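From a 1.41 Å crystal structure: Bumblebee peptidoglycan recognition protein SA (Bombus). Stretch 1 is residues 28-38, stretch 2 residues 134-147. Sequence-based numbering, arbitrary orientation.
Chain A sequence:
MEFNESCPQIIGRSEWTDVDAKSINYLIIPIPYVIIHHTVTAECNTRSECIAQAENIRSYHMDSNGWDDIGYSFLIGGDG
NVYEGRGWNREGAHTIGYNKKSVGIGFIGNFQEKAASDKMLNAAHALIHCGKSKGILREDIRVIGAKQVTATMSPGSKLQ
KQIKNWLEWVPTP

Stretch 1, residues 28-38: IIPIPYVIIHH
Stretch 2, residues 134-147: KGILREDIRVIGAK

Parallel β-strands distant in sequence are commonly joined by a regular backbone ladder and by apolar side chains layered on both faces of the sheet, and the bumblebee peptidoglycan recognition protein SA offers a compact example. Residues 31-38 and 141-145 run side by side, their N-to-C directions 25° apart and their axes approaching to 4.7 Å, and the two stretches bury 929 Å² between them.

At the apolar centre lies Val-34 (chi1 t). Its CG2 sits 3.7 Å from Ile-141 CG1 (chi1 t, chi2 p) and 3.9 Å from Leu-137 CD1 (m, t), while its CB is 4.1 Å from Val-143 CG2 (chi1 t). The same face carries Ile-31 (m, t), whose CB lies 4.0 Å from Leu-137 CD2, and Ile-36 (m, m), whose CG1 lies 3.8 Å from Val-143 CG1. On the other face Ile-35 (m, m) packs CD1 at 3.6 Å from CG1 of Ile-144 (p, t). Beyond it, Ala-146 points its CB toward stretch 1, 3.9 Å from Ile-35 CG2 and over the face of the His-37 ring (chi1 -80°, chi2 -89°), a CH-π contact 3.6 Å from CB to the centroid.

The register pairs Ile-31 with Leu-137, then Tyr-33 through Ile-36 with Arg-142 through Gly-145. Val-34 and Ile-36 each bond to two residues of stretch 2. Val-34 N donates to Arg-142 O (3.0 Å) and Val-34 O accepts from Ile-144 N (2.9 Å); Ile-36 N donates to Ile-144 O (2.8 Å) and Ile-36 O accepts from Ala-146 N (3.0 Å). Ile-31 does the same on the other side of an interruption at Pro-32, linking its N to Ile-136 O and its O to Arg-138 N, both at 3.0 Å. Pro-32 N carries no hydrogen, and its phi/psi of -88/-22 leaves the extended range, so that Ile-31 and Val-34, three residues apart, share a face.

Between these ladders stretch 2 turns a corner, a type I turn from Arg-138 to Ile-141 with Glu-139 at phi/psi -58/-33 and Asp-140 at -98/32. The ladder resumes as Arg-142 N donates to Pro-32 O (3.1 Å); a water lies 2.8 Å from Pro-32 O and 3.1 Å from Asp-140 O, linking the two stretches at the corner.

At the polar edge, Arg-138 (m, t, p) lays its aliphatic part beside two prolines, CG 3.9 Å from CB of Pro-30, which follows a cis peptide bond, and CD 3.9 Å from Pro-32 CB. Its NE forms a salt bridge with Asp-140 OD1 (3.0 Å). Arg-142, extended (m, t, t), reaches along Tyr-33 (chi1 -66°, chi2 -87°), where NH2 makes a weak hydrogen bond to Tyr-33 OH at 3.4 Å.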

# COMPACT_ATOMS: atom_id res chain seq x y z
N ILE A 28 -14.33 7.31 5.19
CA ILE A 28 -15.69 6.76 5.05
C ILE A 28 -15.60 5.35 4.43
O ILE A 28 -14.83 5.12 3.47
CB ILE A 28 -16.53 7.72 4.19
CG1 ILE A 28 -16.65 9.07 4.90
CG2 ILE A 28 -17.89 7.10 3.85
CD1 ILE A 28 -17.79 9.13 5.90
N ILE A 29 -16.35 4.40 5.00
CA ILE A 29 -16.30 2.95 4.63
C ILE A 29 -17.71 2.55 4.15
O ILE A 29 -18.67 2.91 4.83
CB ILE A 29 -15.82 2.03 5.82
CG1 ILE A 29 -14.30 1.77 5.78
CG2 ILE A 29 -16.29 0.59 5.72
CD1 ILE A 29 -13.34 2.92 5.95
N PRO A 30 -17.86 1.84 3.02
CA PRO A 30 -16.76 1.24 2.23
C PRO A 30 -16.05 2.21 1.29
O PRO A 30 -16.62 3.21 0.85
CB PRO A 30 -17.47 0.12 1.45
CG PRO A 30 -18.89 0.58 1.33
CD PRO A 30 -19.19 1.34 2.60
N ILE A 31 -14.82 1.84 0.96
CA ILE A 31 -13.88 2.70 0.24
C ILE A 31 -13.94 2.46 -1.29
O ILE A 31 -13.99 1.30 -1.72
CB ILE A 31 -12.46 2.41 0.77
CG1 ILE A 31 -12.37 2.71 2.27
CG2 ILE A 31 -11.38 3.15 -0.01
CD1 ILE A 31 -11.27 1.93 2.97
N PRO A 32 -13.88 3.53 -2.11
CA PRO A 32 -14.05 3.37 -3.57
C PRO A 32 -12.80 3.07 -4.40
O PRO A 32 -12.92 2.52 -5.49
CB PRO A 32 -14.68 4.71 -4.00
CG PRO A 32 -14.13 5.69 -2.99
CD PRO A 32 -14.11 4.94 -1.70
N TYR A 33 -11.61 3.40 -3.88
CA TYR A 33 -10.34 3.25 -4.63
C TYR A 33 -9.28 2.51 -3.84
O TYR A 33 -9.20 2.64 -2.62
CB TYR A 33 -9.76 4.61 -5.05
CG TYR A 33 -10.59 5.36 -6.05
CD1 TYR A 33 -10.43 5.14 -7.43
CD2 TYR A 33 -11.52 6.32 -5.62
CE1 TYR A 33 -11.23 5.83 -8.36
CE2 TYR A 33 -12.30 7.03 -6.54
CZ TYR A 33 -12.15 6.78 -7.90
OH TYR A 33 -12.95 7.47 -8.79
N VAL A 34 -8.45 1.77 -4.57
CA VAL A 34 -7.16 1.29 -4.06
C VAL A 34 -6.10 1.90 -4.98
O VAL A 34 -6.20 1.77 -6.21
CB VAL A 34 -7.08 -0.25 -4.07
CG1 VAL A 34 -5.68 -0.75 -3.75
CG2 VAL A 34 -8.07 -0.85 -3.09
N ILE A 35 -5.06 2.52 -4.37
CA ILE A 35 -3.96 3.08 -5.16
C ILE A 35 -2.73 2.20 -4.97
O ILE A 35 -2.32 1.93 -3.82
CB ILE A 35 -3.58 4.52 -4.75
CG1 ILE A 35 -4.77 5.42 -4.48
CG2 ILE A 35 -2.63 5.12 -5.78
CD1 ILE A 35 -5.67 5.69 -5.66
N ILE A 36 -2.15 1.74 -6.06
CA ILE A 36 -0.93 0.92 -6.04
C ILE A 36 0.32 1.79 -6.20
O ILE A 36 0.40 2.64 -7.13
CB ILE A 36 -0.96 -0.20 -7.12
CG1 ILE A 36 -2.24 -1.06 -7.00
CG2 ILE A 36 0.32 -1.05 -7.06
CD1 ILE A 36 -2.40 -1.81 -5.67
N HIS A 37 1.24 1.62 -5.25
CA HIS A 37 2.51 2.37 -5.23
C HIS A 37 3.69 1.42 -5.18
O HIS A 37 3.53 0.26 -4.79
CB HIS A 37 2.60 3.24 -3.95
CG HIS A 37 1.84 4.53 -4.02
ND1 HIS A 37 2.42 5.69 -4.50
CD2 HIS A 37 0.58 4.86 -3.66
CE1 HIS A 37 1.54 6.67 -4.42
NE2 HIS A 37 0.41 6.19 -3.93
N HIS A 38 4.89 1.92 -5.51
CA HIS A 38 6.13 1.29 -5.05
C HIS A 38 6.83 2.21 -4.07
O HIS A 38 6.62 3.42 -4.12
CB HIS A 38 7.02 0.81 -6.20
CG HIS A 38 7.67 1.90 -7.03
ND1 HIS A 38 8.62 1.61 -7.99
CD2 HIS A 38 7.52 3.25 -7.06
CE1 HIS A 38 9.02 2.73 -8.57
NE2 HIS A 38 8.35 3.74 -8.03
N LYS A 134 -15.09 -8.67 3.09
CA LYS A 134 -15.42 -8.17 4.43
C LYS A 134 -16.37 -6.99 4.36
O LYS A 134 -17.11 -6.73 5.32
CB LYS A 134 -14.16 -7.75 5.18
CG LYS A 134 -13.39 -8.88 5.84
CD LYS A 134 -12.11 -8.33 6.47
CE LYS A 134 -11.41 -9.34 7.38
NZ LYS A 134 -12.09 -9.57 8.69
N GLY A 135 -16.34 -6.26 3.25
CA GLY A 135 -17.17 -5.07 3.06
C GLY A 135 -16.46 -3.76 3.39
O GLY A 135 -17.10 -2.72 3.45
N ILE A 136 -15.15 -3.83 3.60
CA ILE A 136 -14.32 -2.64 3.83
C ILE A 136 -14.11 -1.86 2.52
O ILE A 136 -14.09 -0.62 2.52
CB ILE A 136 -12.95 -3.04 4.43
CG1 ILE A 136 -13.12 -3.80 5.76
CG2 ILE A 136 -12.05 -1.81 4.61
CD1 ILE A 136 -11.90 -4.60 6.18
N LEU A 137 -13.92 -2.59 1.43
CA LEU A 137 -13.80 -2.00 0.08
C LEU A 137 -15.12 -2.19 -0.63
O LEU A 137 -15.77 -3.20 -0.43
CB LEU A 137 -12.68 -2.69 -0.71
CG LEU A 137 -11.27 -2.58 -0.12
CD1 LEU A 137 -10.29 -3.34 -1.00
CD2 LEU A 137 -10.82 -1.12 0.01
N ARG A 138 -15.49 -1.24 -1.47
CA ARG A 138 -16.74 -1.38 -2.27
C ARG A 138 -16.62 -2.60 -3.19
O ARG A 138 -15.52 -2.97 -3.64
CB ARG A 138 -16.95 -0.13 -3.11
CG ARG A 138 -17.41 1.08 -2.31
CD ARG A 138 -17.68 2.28 -3.19
NE ARG A 138 -18.77 2.05 -4.12
CZ ARG A 138 -20.01 2.54 -4.01
NH1 ARG A 138 -20.90 2.24 -4.95
NH2 ARG A 138 -20.37 3.31 -2.99
N GLU A 139 -17.76 -3.23 -3.49
CA GLU A 139 -17.82 -4.37 -4.41
C GLU A 139 -17.27 -4.01 -5.80
O GLU A 139 -16.65 -4.84 -6.48
CB GLU A 139 -19.26 -4.91 -4.53
CG GLU A 139 -19.89 -5.36 -3.22
CD GLU A 139 -19.52 -6.79 -2.84
OE1 GLU A 139 -19.71 -7.71 -3.67
OE2 GLU A 139 -19.06 -6.99 -1.70
N ASP A 140 -17.48 -2.75 -6.20
CA ASP A 140 -17.01 -2.21 -7.46
C ASP A 140 -15.69 -1.43 -7.31
O ASP A 140 -15.45 -0.47 -8.05
CB ASP A 140 -18.11 -1.34 -8.12
CG ASP A 140 -18.55 -0.16 -7.25
OD1 ASP A 140 -18.02 0.03 -6.14
OD2 ASP A 140 -19.45 0.59 -7.71
N ILE A 141 -14.85 -1.86 -6.37
CA ILE A 141 -13.55 -1.19 -6.09
C ILE A 141 -12.76 -0.93 -7.38
O ILE A 141 -12.61 -1.81 -8.21
CB ILE A 141 -12.71 -2.00 -5.05
CG1 ILE A 141 -11.47 -1.24 -4.57
CG2 ILE A 141 -12.25 -3.34 -5.58
CD1 ILE A 141 -11.81 -0.13 -3.63
N ARG A 142 -12.23 0.29 -7.50
CA ARG A 142 -11.40 0.69 -8.64
C ARG A 142 -9.93 0.68 -8.21
O ARG A 142 -9.55 1.45 -7.32
CB ARG A 142 -11.82 2.07 -9.15
CG ARG A 142 -13.20 2.05 -9.81
CD ARG A 142 -13.74 3.45 -10.01
NE ARG A 142 -15.14 3.46 -10.44
CZ ARG A 142 -15.86 4.56 -10.65
NH1 ARG A 142 -17.13 4.44 -11.03
NH2 ARG A 142 -15.33 5.77 -10.49
N VAL A 143 -9.13 -0.18 -8.82
CA VAL A 143 -7.69 -0.26 -8.51
C VAL A 143 -6.97 0.55 -9.58
O VAL A 143 -7.20 0.36 -10.78
CB VAL A 143 -7.19 -1.72 -8.50
CG1 VAL A 143 -5.67 -1.77 -8.34
CG2 VAL A 143 -7.87 -2.52 -7.40
N ILE A 144 -6.10 1.47 -9.14
CA ILE A 144 -5.32 2.31 -10.08
C ILE A 144 -3.88 2.43 -9.61
O ILE A 144 -3.62 2.36 -8.40
CB ILE A 144 -5.95 3.71 -10.30
CG1 ILE A 144 -6.15 4.46 -9.00
CG2 ILE A 144 -7.27 3.61 -11.06
CD1 ILE A 144 -6.54 5.92 -9.17
N GLY A 145 -2.95 2.61 -10.55
CA GLY A 145 -1.56 2.95 -10.18
C GLY A 145 -1.49 4.42 -9.84
O GLY A 145 -2.21 5.23 -10.45
N ALA A 146 -0.60 4.79 -8.91
CA ALA A 146 -0.46 6.22 -8.54
C ALA A 146 -0.24 7.18 -9.72
O ALA A 146 -0.84 8.27 -9.77
CB ALA A 146 0.67 6.38 -7.52
N LYS A 147 0.56 6.73 -10.69
CA LYS A 147 0.91 7.56 -11.86
C LYS A 147 -0.31 7.95 -12.71
O LYS A 147 -0.21 8.88 -13.48
CB LYS A 147 1.95 6.86 -12.75
CG LYS A 147 1.53 5.52 -13.36
CD LYS A 147 2.68 4.83 -14.11
CE LYS A 147 3.14 5.63 -15.31
NZ LYS A 147 4.39 5.11 -15.93
O HOH W 1 -15.52 2.32 -6.63